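Local coordinates for protein polyhedrin (Antheraea mylitta cypovirus 4, PDB 5A9C) that probably assembles into the crystalline polyhedra, the occlusion bodies that embed and protect the particles of this insect virus, at residues A[37-45]-A[188-199]; A[89-100]-A[144-154]. All coordinates share one frame; numbering follows the deposited sequence.

Interaction 1. Residues A[37-45]-A[188-199]; sequences MMRVVVFAQ and VIDYAKMAHIAY
R39 and Y191 converge on one carboxylate oxygen, OD2 of D55 on strand 51-58: the arginine reaches it through NH2 in a salt bridge, the tyrosine through OH in a hydrogen bond. R39 NH2 and Y191 OH are thereby held 3.4 Å apart, with the guanidinium and phenol planes nearly perpendicular, 85° to each other. CB of A195 covers one face of the guanidinium, 3.8 Å from NH1 of R39. The arginine stretches out to get there: CG lies opposite the backbone N (chi1 -166°) and the chain stays extended to NE, laying CD of R39 against CG2 of I197 at 3.6 Å.

In the Schellman motif that closes helix 185-195, H196 takes positive phi and I197 N bonds back to A192 O; the two arms of I197 divide the work. While CG2 serves the arginine stem, CD1 runs between V41 and F43, 3.7 Å from CG2 of V41 and near the plane of the F43 ring, 3.9 Å from CZ of F43. V188, about two turns before the end of the helix, sets CG1 3.6 Å from CD1 of F43. The phenylalanine is flanked on both faces: CG1 of V41, two residues earlier on the same strand, lies over one, and CD1 of Y199 over the other. That second approach is an edge-to-face stack, ring centroids 5.1 Å apart and planes at 70°, with the edge of Y199 toward the face of F43; the hydroxyl of Y199 bonds to E185.

The 188-195 part of the helix thus runs antiparallel to strand 38-45 of the large sheet through aliphatic and aromatic packing, while the buried R39 of the strand probably has its charge balanced by D55.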
loop_
_atom_site.group_PDB
_atom_site.type_symbol
_atom_site.label_atom_id
_atom_site.label_comp_id
_atom_site.label_asym_id
_atom_site.label_seq_id
_atom_site.Cartn_x
_atom_site.Cartn_y
_atom_site.Cartn_z
ATOM N N MET A 37 -3.550 12.708 14.465
ATOM C CA MET A 37 -3.398 11.286 14.221
ATOM C C MET A 37 -4.576 10.509 14.793
ATOM O O MET A 37 -5.146 10.882 15.820
ATOM C CB MET A 37 -2.085 10.775 14.820
ATOM C CG MET A 37 -0.844 11.380 14.188
ATOM S SD MET A 37 -0.680 10.977 12.438
ATOM C CE MET A 37 -0.338 9.224 12.540
ATOM N N MET A 38 -4.946 9.437 14.103
ATOM C CA MET A 38 -5.896 8.470 14.629
ATOM C C MET A 38 -5.143 7.178 14.903
ATOM O O MET A 38 -4.025 6.989 14.420
ATOM C CB MET A 38 -7.037 8.230 13.637
ATOM C CG MET A 38 -8.037 9.374 13.552
ATOM S SD MET A 38 -9.148 9.220 12.140
ATOM C CE MET A 38 -8.006 9.550 10.802
ATOM N N ARG A 39 -5.739 6.291 15.690
ATOM C CA ARG A 39 -5.068 5.047 16.023
ATOM C C ARG A 39 -6.045 3.891 16.056
ATOM O O ARG A 39 -7.001 3.888 16.834
ATOM C CB ARG A 39 -4.340 5.165 17.364
ATOM C CG ARG A 39 -3.353 4.036 17.624
ATOM C CD ARG A 39 -2.455 4.369 18.799
ATOM N NE ARG A 39 -1.344 3.433 18.925
ATOM C CZ ARG A 39 -0.281 3.644 19.694
ATOM N NH1 ARG A 39 -0.184 4.764 20.400
ATOM N NH2 ARG A 39 0.688 2.742 19.754
ATOM N N VAL A 40 -5.803 2.911 15.196
ATOM C CA VAL A 40 -6.617 1.706 15.164
ATOM C C VAL A 40 -5.721 0.515 15.442
ATOM O O VAL A 40 -4.647 0.385 14.855
ATOM C CB VAL A 40 -7.316 1.529 13.804
ATOM C CG1 VAL A 40 -7.999 0.170 13.727
ATOM C CG2 VAL A 40 -8.328 2.637 13.589
ATOM N N VAL A 41 -6.152 -0.339 16.361
ATOM C CA VAL A 41 -5.381 -1.519 16.702
ATOM C C VAL A 41 -6.239 -2.769 16.612
ATOM O O VAL A 41 -7.359 -2.808 17.127
ATOM C CB VAL A 41 -4.785 -1.419 18.116
ATOM C CG1 VAL A 41 -3.890 -2.621 18.395
ATOM C CG2 VAL A 41 -4.007 -0.113 18.275
ATOM N N VAL A 42 -5.706 -3.785 15.945
ATOM C CA VAL A 42 -6.353 -5.083 15.876
ATOM C C VAL A 42 -5.583 -6.053 16.766
ATOM O O VAL A 42 -4.440 -6.408 16.470
ATOM C CB VAL A 42 -6.388 -5.619 14.432
ATOM C CG1 VAL A 42 -7.104 -6.966 14.380
ATOM C CG2 VAL A 42 -7.062 -4.614 13.507
ATOM N N PHE A 43 -6.205 -6.462 17.868
ATOM C CA PHE A 43 -5.580 -7.385 18.809
ATOM C C PHE A 43 -6.043 -8.802 18.514
ATOM O O PHE A 43 -7.216 -9.112 18.694
ATOM C CB PHE A 43 -5.990 -7.053 20.247
ATOM C CG PHE A 43 -5.492 -5.731 20.747
ATOM C CD1 PHE A 43 -4.209 -5.606 21.253
ATOM C CD2 PHE A 43 -6.321 -4.619 20.752
ATOM C CE1 PHE A 43 -3.755 -4.394 21.735
ATOM C CE2 PHE A 43 -5.874 -3.405 21.232
ATOM C CZ PHE A 43 -4.589 -3.294 21.729
ATOM N N ALA A 44 -5.129 -9.660 18.074
ATOM C CA ALA A 44 -5.460 -11.061 17.820
ATOM C C ALA A 44 -5.219 -11.910 19.065
ATOM O O ALA A 44 -4.144 -11.852 19.661
ATOM C CB ALA A 44 -4.655 -11.599 16.641
ATOM N N GLN A 45 -6.223 -12.691 19.454
ATOM C CA GLN A 45 -6.122 -13.562 20.623
ATOM C C GLN A 45 -5.949 -15.020 20.210
ATOM O O GLN A 45 -6.720 -15.539 19.405
ATOM C CB GLN A 45 -7.371 -13.431 21.497
ATOM C CG GLN A 45 -7.438 -14.447 22.626
ATOM C CD GLN A 45 -8.816 -14.550 23.248
ATOM O OE1 GLN A 45 -9.818 -14.203 22.625
ATOM N NE2 GLN A 45 -8.872 -15.029 24.484
ATOM N N VAL A 188 -0.765 -7.008 27.110
ATOM C CA VAL A 188 -1.650 -6.291 26.201
ATOM C C VAL A 188 -2.324 -5.147 26.943
ATOM O O VAL A 188 -2.363 -4.018 26.463
ATOM C CB VAL A 188 -2.743 -7.210 25.625
ATOM C CG1 VAL A 188 -3.703 -6.406 24.759
ATOM C CG2 VAL A 188 -2.120 -8.343 24.827
ATOM N N ILE A 189 -2.845 -5.452 28.126
ATOM C CA ILE A 189 -3.595 -4.480 28.912
ATOM C C ILE A 189 -2.764 -3.250 29.281
ATOM O O ILE A 189 -3.216 -2.115 29.115
ATOM C CB ILE A 189 -4.180 -5.129 30.179
ATOM C CG1 ILE A 189 -5.199 -6.206 29.791
ATOM C CG2 ILE A 189 -4.816 -4.076 31.076
ATOM C CD1 ILE A 189 -5.619 -7.103 30.936
ATOM N N ASP A 190 -1.549 -3.466 29.772
ATOM C CA ASP A 190 -0.711 -2.339 30.171
ATOM C C ASP A 190 -0.238 -1.563 28.946
ATOM O O ASP A 190 -0.059 -0.349 29.000
ATOM C CB ASP A 190 0.472 -2.791 31.030
ATOM C CG ASP A 190 1.033 -1.664 31.883
ATOM O OD1 ASP A 190 0.340 -1.232 32.827
ATOM O OD2 ASP A 190 2.155 -1.198 31.601
ATOM N N TYR A 191 -0.049 -2.271 27.840
ATOM C CA TYR A 191 0.281 -1.627 26.576
ATOM C C TYR A 191 -0.831 -0.660 26.175
ATOM O O TYR A 191 -0.569 0.485 25.810
ATOM C CB TYR A 191 0.489 -2.675 25.480
ATOM C CG TYR A 191 0.818 -2.086 24.130
ATOM C CD1 TYR A 191 2.135 -1.849 23.757
ATOM C CD2 TYR A 191 -0.187 -1.766 23.226
ATOM C CE1 TYR A 191 2.442 -1.310 22.524
ATOM C CE2 TYR A 191 0.111 -1.225 21.990
ATOM C CZ TYR A 191 1.426 -1.000 21.645
ATOM O OH TYR A 191 1.729 -0.462 20.415
ATOM N N ALA A 192 -2.073 -1.130 26.254
ATOM C CA ALA A 192 -3.232 -0.329 25.875
ATOM C C ALA A 192 -3.414 0.884 26.781
ATOM O O ALA A 192 -3.718 1.977 26.309
ATOM C CB ALA A 192 -4.496 -1.186 25.871
ATOM N N LYS A 193 -3.232 0.693 28.085
ATOM C CA LYS A 193 -3.330 1.810 29.023
ATOM C C LYS A 193 -2.293 2.892 28.722
ATOM O O LYS A 193 -2.609 4.080 28.709
ATOM C CB LYS A 193 -3.168 1.329 30.467
ATOM C CG LYS A 193 -4.332 0.502 30.997
ATOM C CD LYS A 193 -4.087 0.104 32.447
ATOM C CE LYS A 193 -4.963 -1.068 32.875
ATOM N NZ LYS A 193 -6.400 -0.701 32.960
ATOM N N MET A 194 -1.053 2.480 28.485
ATOM C CA MET A 194 0.021 3.444 28.261
ATOM C C MET A 194 -0.032 4.072 26.870
ATOM O O MET A 194 0.479 5.169 26.665
ATOM C CB MET A 194 1.389 2.807 28.519
ATOM C CG MET A 194 1.648 2.449 29.983
ATOM S SD MET A 194 1.528 3.853 31.121
ATOM C CE MET A 194 -0.149 3.670 31.733
ATOM N N ALA A 195 -0.659 3.378 25.924
ATOM C CA ALA A 195 -0.829 3.902 24.571
ATOM C C ALA A 195 -2.107 4.727 24.429
ATOM O O ALA A 195 -2.372 5.303 23.369
ATOM C CB ALA A 195 -0.817 2.765 23.553
ATOM N N HIS A 196 -2.889 4.786 25.500
ATOM C CA HIS A 196 -4.151 5.527 25.520
ATOM C C HIS A 196 -5.094 5.061 24.417
ATOM O O HIS A 196 -5.564 5.863 23.606
ATOM C CB HIS A 196 -3.897 7.034 25.398
ATOM C CG HIS A 196 -2.594 7.474 25.986
ATOM N ND1 HIS A 196 -2.323 7.399 27.336
ATOM C CD2 HIS A 196 -1.481 7.985 25.408
ATOM C CE1 HIS A 196 -1.102 7.847 27.565
ATOM N NE2 HIS A 196 -0.568 8.206 26.410
ATOM N N ILE A 197 -5.364 3.759 24.385
ATOM C CA ILE A 197 -6.267 3.189 23.388
ATOM C C ILE A 197 -7.261 2.231 24.038
ATOM O O ILE A 197 -6.955 1.595 25.042
ATOM C CB ILE A 197 -5.502 2.435 22.284
ATOM C CG1 ILE A 197 -4.579 1.385 22.902
ATOM C CG2 ILE A 197 -4.730 3.413 21.395
ATOM C CD1 ILE A 197 -3.833 0.545 21.887
ATOM N N ALA A 198 -8.451 2.131 23.462
ATOM C CA ALA A 198 -9.474 1.249 24.002
ATOM C C ALA A 198 -9.036 -0.208 23.948
ATOM O O ALA A 198 -8.410 -0.642 22.980
ATOM C CB ALA A 198 -10.782 1.428 23.250
ATOM N N TYR A 199 -9.361 -0.954 24.999
ATOM C CA TYR A 199 -9.181 -2.400 25.001
ATOM C C TYR A 199 -10.243 -3.049 25.880
ATOM O O TYR A 199 -10.663 -2.480 26.884
ATOM C CB TYR A 199 -7.774 -2.798 25.468
ATOM C CG TYR A 199 -7.580 -4.297 25.547
ATOM C CD1 TYR A 199 -7.480 -5.067 24.393
ATOM C CD2 TYR A 199 -7.514 -4.946 26.775
ATOM C CE1 TYR A 199 -7.312 -6.446 24.466
ATOM C CE2 TYR A 199 -7.349 -6.316 26.853
ATOM C CZ TYR A 199 -7.250 -7.061 25.700
ATOM O OH TYR A 199 -7.088 -8.430 25.790
#

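Interaction 2. Residues A[89-100]-A[144-154]; sequences NIDWTRARVEAT and NTVKVLATARQ
Strands 96-100 and 145-151 form an antiparallel ladder at one margin of a three-stranded sheet, the latter strand lying in the middle beside strand 61-66. R96–L149, E98–K147 and T100–T145 are its hydrogen-bonded pairs; L149 N to R96 O is nearly straight, at 174°. Beyond the ladder, residues 91-94 bulge out and the chain still pairs with the same partner, I90 bridging A152 and D91 N donating to T151 O at 2.8 Å; a water links D91 O to T151 N.

Side chains of E98 and K147 run side by side, and NZ of K147 meets OE2 of E98 at 2.8 Å from the anti side, but well out of the carboxylate plane; NZ also bonds to A115 O, and K147 makes a cation-pi contact with W116. At the far end, T100 O accepts from T145 N and, at 2.7 Å, from N144 ND2, one on either side of the carbonyl plane. T100 OG1 donates to T145 OG1 at 2.7 Å, and T145 OG1 bonds in turn to N101 O. R96 lays its guanidinium over CD2 of L149, the CD2–NE distance being 3.8 Å. Turned to the other face, V97 and V148 both pack on F86.

The ladder therefore buries a matched charge pair and closes its end with linked hydroxyls.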
loop_
_atom_site.group_PDB
_atom_site.type_symbol
_atom_site.label_atom_id
_atom_site.label_comp_id
_atom_site.label_asym_id
_atom_site.label_seq_id
_atom_site.Cartn_x
_atom_site.Cartn_y
_atom_site.Cartn_z
ATOM N N ASN A 89 -10.563 11.049 16.152
ATOM C CA ASN A 89 -11.681 11.752 15.540
ATOM C C ASN A 89 -12.258 10.959 14.371
ATOM O O ASN A 89 -12.294 11.430 13.232
ATOM C CB ASN A 89 -11.229 13.137 15.071
ATOM C CG ASN A 89 -12.371 13.975 14.540
ATOM O OD1 ASN A 89 -13.527 13.782 14.913
ATOM N ND2 ASN A 89 -12.052 14.921 13.663
ATOM N N ILE A 90 -12.706 9.744 14.664
ATOM C CA ILE A 90 -13.216 8.850 13.637
ATOM C C ILE A 90 -14.705 9.065 13.381
ATOM O O ILE A 90 -15.479 9.292 14.309
ATOM C CB ILE A 90 -12.951 7.379 14.010
ATOM C CG1 ILE A 90 -11.441 7.129 14.091
ATOM C CG2 ILE A 90 -13.608 6.438 13.006
ATOM C CD1 ILE A 90 -11.063 5.718 14.489
ATOM N N ASP A 91 -15.085 9.006 12.109
ATOM C CA ASP A 91 -16.485 9.054 11.708
ATOM C C ASP A 91 -17.151 7.734 12.087
ATOM O O ASP A 91 -17.000 6.730 11.391
ATOM C CB ASP A 91 -16.579 9.298 10.199
ATOM C CG ASP A 91 -18.007 9.271 9.684
ATOM O OD1 ASP A 91 -18.947 9.287 10.504
ATOM O OD2 ASP A 91 -18.184 9.244 8.447
ATOM N N TRP A 92 -17.880 7.739 13.200
ATOM C CA TRP A 92 -18.461 6.516 13.746
ATOM C C TRP A 92 -19.630 5.982 12.922
ATOM O O TRP A 92 -20.080 4.856 13.136
ATOM C CB TRP A 92 -18.901 6.721 15.195
ATOM C CG TRP A 92 -17.787 7.137 16.106
ATOM C CD1 TRP A 92 -17.745 8.251 16.892
ATOM C CD2 TRP A 92 -16.548 6.449 16.317
ATOM N NE1 TRP A 92 -16.560 8.297 17.585
ATOM C CE2 TRP A 92 -15.806 7.203 17.249
ATOM C CE3 TRP A 92 -15.995 5.267 15.813
ATOM C CZ2 TRP A 92 -14.539 6.816 17.686
ATOM C CZ3 TRP A 92 -14.738 4.885 16.248
ATOM C CH2 TRP A 92 -14.025 5.656 17.175
ATOM N N THR A 93 -20.119 6.789 11.988
ATOM C CA THR A 93 -21.215 6.359 11.127
ATOM C C THR A 93 -20.703 5.534 9.948
ATOM O O THR A 93 -21.480 4.874 9.261
ATOM C CB THR A 93 -22.035 7.549 10.604
ATOM O OG1 THR A 93 -21.240 8.327 9.700
ATOM C CG2 THR A 93 -22.496 8.425 11.760
ATOM N N ARG A 94 -19.392 5.571 9.722
ATOM C CA ARG A 94 -18.793 4.819 8.622
ATOM C C ARG A 94 -17.738 3.810 9.077
ATOM O O ARG A 94 -17.292 2.977 8.290
ATOM C CB ARG A 94 -18.206 5.768 7.570
ATOM C CG ARG A 94 -19.259 6.528 6.774
ATOM C CD ARG A 94 -18.625 7.402 5.704
ATOM N NE ARG A 94 -19.627 8.129 4.927
ATOM C CZ ARG A 94 -20.103 9.325 5.257
ATOM N NH1 ARG A 94 -19.672 9.931 6.355
ATOM N NH2 ARG A 94 -21.011 9.915 4.492
ATOM N N ALA A 95 -17.338 3.884 10.341
ATOM C CA ALA A 95 -16.374 2.931 10.880
ATOM C C ALA A 95 -16.952 1.521 10.809
ATOM O O ALA A 95 -18.118 1.305 11.151
ATOM C CB ALA A 95 -16.008 3.290 12.313
ATOM N N ARG A 96 -16.145 0.560 10.373
ATOM C CA ARG A 96 -16.662 -0.791 10.171
ATOM C C ARG A 96 -15.591 -1.879 10.163
ATOM O O ARG A 96 -14.405 -1.614 9.960
ATOM C CB ARG A 96 -17.448 -0.855 8.861
ATOM C CG ARG A 96 -16.576 -0.711 7.630
ATOM C CD ARG A 96 -17.403 -0.464 6.384
ATOM N NE ARG A 96 -17.994 0.868 6.377
ATOM C CZ ARG A 96 -18.657 1.381 5.345
ATOM N NH1 ARG A 96 -18.811 0.672 4.236
ATOM N NH2 ARG A 96 -19.162 2.605 5.421
ATOM N N VAL A 97 -16.042 -3.110 10.382
ATOM C CA VAL A 97 -15.190 -4.284 10.378
ATOM C C VAL A 97 -15.991 -5.424 9.770
ATOM O O VAL A 97 -17.215 -5.466 9.892
ATOM C CB VAL A 97 -14.786 -4.698 11.820
ATOM C CG1 VAL A 97 -13.912 -5.950 11.804
ATOM C CG2 VAL A 97 -14.071 -3.562 12.532
ATOM N N GLU A 98 -15.313 -6.342 9.099
ATOM C CA GLU A 98 -15.958 -7.592 8.731
ATOM C C GLU A 98 -14.940 -8.715 8.620
ATOM O O GLU A 98 -13.774 -8.485 8.297
ATOM C CB GLU A 98 -16.791 -7.449 7.449
ATOM C CG GLU A 98 -16.007 -7.467 6.153
ATOM C CD GLU A 98 -16.907 -7.313 4.938
ATOM O OE1 GLU A 98 -18.120 -7.092 5.122
ATOM O OE2 GLU A 98 -16.402 -7.416 3.800
ATOM N N ALA A 99 -15.384 -9.926 8.935
ATOM C CA ALA A 99 -14.560 -11.113 8.776
ATOM C C ALA A 99 -14.908 -11.763 7.444
ATOM O O ALA A 99 -16.008 -12.283 7.266
ATOM C CB ALA A 99 -14.794 -12.082 9.916
ATOM N N THR A 100 -13.972 -11.710 6.509
ATOM C CA THR A 100 -14.179 -12.272 5.182
ATOM C C THR A 100 -13.567 -13.669 5.126
ATOM O O THR A 100 -13.013 -14.150 6.119
ATOM C CB THR A 100 -13.561 -11.364 4.100
ATOM O OG1 THR A 100 -12.342 -10.795 4.593
ATOM C CG2 THR A 100 -14.518 -10.225 3.751
ATOM N N ASN A 144 -10.485 -17.378 8.263
ATOM C CA ASN A 144 -11.119 -16.065 8.205
ATOM C C ASN A 144 -10.055 -15.001 7.958
ATOM O O ASN A 144 -8.904 -15.163 8.361
ATOM C CB ASN A 144 -11.847 -15.747 9.516
ATOM C CG ASN A 144 -13.351 -15.924 9.417
ATOM O OD1 ASN A 144 -13.995 -16.384 10.361
ATOM N ND2 ASN A 144 -13.920 -15.553 8.279
ATOM N N THR A 145 -10.432 -13.922 7.284
ATOM C CA THR A 145 -9.567 -12.753 7.187
ATOM C C THR A 145 -10.286 -11.554 7.788
ATOM O O THR A 145 -11.485 -11.616 8.043
ATOM C CB THR A 145 -9.143 -12.452 5.734
ATOM O OG1 THR A 145 -10.286 -12.514 4.874
ATOM C CG2 THR A 145 -8.096 -13.456 5.262
ATOM N N VAL A 146 -9.552 -10.472 8.021
ATOM C CA VAL A 146 -10.127 -9.299 8.668
ATOM C C VAL A 146 -9.968 -8.032 7.832
ATOM O O VAL A 146 -8.891 -7.744 7.313
ATOM C CB VAL A 146 -9.503 -9.066 10.059
ATOM C CG1 VAL A 146 -10.043 -7.784 10.672
ATOM C CG2 VAL A 146 -9.764 -10.263 10.971
ATOM N N LYS A 147 -11.056 -7.278 7.707
ATOM C CA LYS A 147 -11.051 -6.004 7.001
ATOM C C LYS A 147 -11.515 -4.907 7.941
ATOM O O LYS A 147 -12.511 -5.073 8.646
ATOM C CB LYS A 147 -11.978 -6.061 5.787
ATOM C CG LYS A 147 -11.478 -6.935 4.656
ATOM C CD LYS A 147 -12.582 -7.217 3.647
ATOM C CE LYS A 147 -13.215 -5.937 3.117
ATOM N NZ LYS A 147 -14.401 -6.241 2.264
ATOM N N VAL A 148 -10.789 -3.795 7.965
ATOM C CA VAL A 148 -11.178 -2.659 8.795
ATOM C C VAL A 148 -11.153 -1.366 7.990
ATOM O O VAL A 148 -10.249 -1.142 7.184
ATOM C CB VAL A 148 -10.258 -2.500 10.021
ATOM C CG1 VAL A 148 -10.723 -1.337 10.892
ATOM C CG2 VAL A 148 -10.218 -3.791 10.829
ATOM N N LEU A 149 -12.159 -0.527 8.207
ATOM C CA LEU A 149 -12.193 0.809 7.626
ATOM C C LEU A 149 -12.434 1.857 8.705
ATOM O O LEU A 149 -13.378 1.753 9.486
ATOM C CB LEU A 149 -13.289 0.918 6.567
ATOM C CG LEU A 149 -13.547 2.341 6.061
ATOM C CD1 LEU A 149 -12.331 2.884 5.330
ATOM C CD2 LEU A 149 -14.771 2.389 5.163
ATOM N N ALA A 150 -11.577 2.869 8.742
ATOM C CA ALA A 150 -11.766 3.993 9.650
ATOM C C ALA A 150 -11.413 5.290 8.935
ATOM O O ALA A 150 -10.371 5.385 8.289
ATOM C CB ALA A 150 -10.924 3.820 10.901
ATOM N N THR A 151 -12.290 6.282 9.040
ATOM C CA THR A 151 -12.071 7.556 8.366
ATOM C C THR A 151 -12.247 8.730 9.318
ATOM O O THR A 151 -13.048 8.671 10.253
ATOM C CB THR A 151 -13.020 7.734 7.163
ATOM O OG1 THR A 151 -14.377 7.555 7.591
ATOM C CG2 THR A 151 -12.703 6.716 6.076
ATOM N N ALA A 152 -11.488 9.795 9.071
ATOM C CA ALA A 152 -11.571 11.004 9.877
ATOM C C ALA A 152 -12.939 11.649 9.719
ATOM O O ALA A 152 -13.475 11.728 8.613
ATOM C CB ALA A 152 -10.478 11.981 9.478
ATOM N N ARG A 153 -13.496 12.115 10.832
ATOM C CA ARG A 153 -14.801 12.757 10.832
ATOM C C ARG A 153 -14.774 14.054 10.026
ATOM O O ARG A 153 -13.982 14.955 10.301
ATOM C CB ARG A 153 -15.254 13.025 12.270
ATOM C CG ARG A 153 -16.690 13.490 12.405
ATOM C CD ARG A 153 -17.097 13.631 13.869
ATOM N NE ARG A 153 -17.174 12.344 14.557
ATOM C CZ ARG A 153 -16.266 11.895 15.420
ATOM N NH1 ARG A 153 -15.201 12.628 15.714
ATOM N NH2 ARG A 153 -16.427 10.713 15.996
ATOM N N GLN A 154 -15.640 14.128 9.022
ATOM C CA GLN A 154 -15.745 15.298 8.157
ATOM C C GLN A 154 -15.800 16.595 8.956
ATOM O O GLN A 154 -16.756 17.362 8.845
ATOM C CB GLN A 154 -16.979 15.184 7.257
ATOM C CG GLN A 154 -18.248 14.750 7.984
ATOM C CD GLN A 154 -18.185 13.309 8.463
ATOM O OE1 GLN A 154 -17.462 12.486 7.899
ATOM N NE2 GLN A 154 -18.936 13.000 9.515
HETATM O O HOH W 1 -15.054 5.818 9.719
HETATM O O HOH W 2 -19.444 10.437 13.766
#

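In the fold
Interaction 1 and interaction 2 are both largely buried and lie about 16 Å apart between centres, interaction 2 being nested within the loop closed by interaction 1. They work on different sheets: the first lays a helix along strand 38-45 of the six-stranded sheet, the second zips two strands of the three-stranded one. Strand 38-45 connects them, since M38 packs against I90 and A152 while V40 meets A150, on the opposite face from R39, V41 and F43. Interaction 1 depends on apolar and aromatic fit, interaction 2 on backbone bonds and a salt bridge. Interaction 1 also borders a second subunit, where H196 O accepts from W110 of that neighbouring chain.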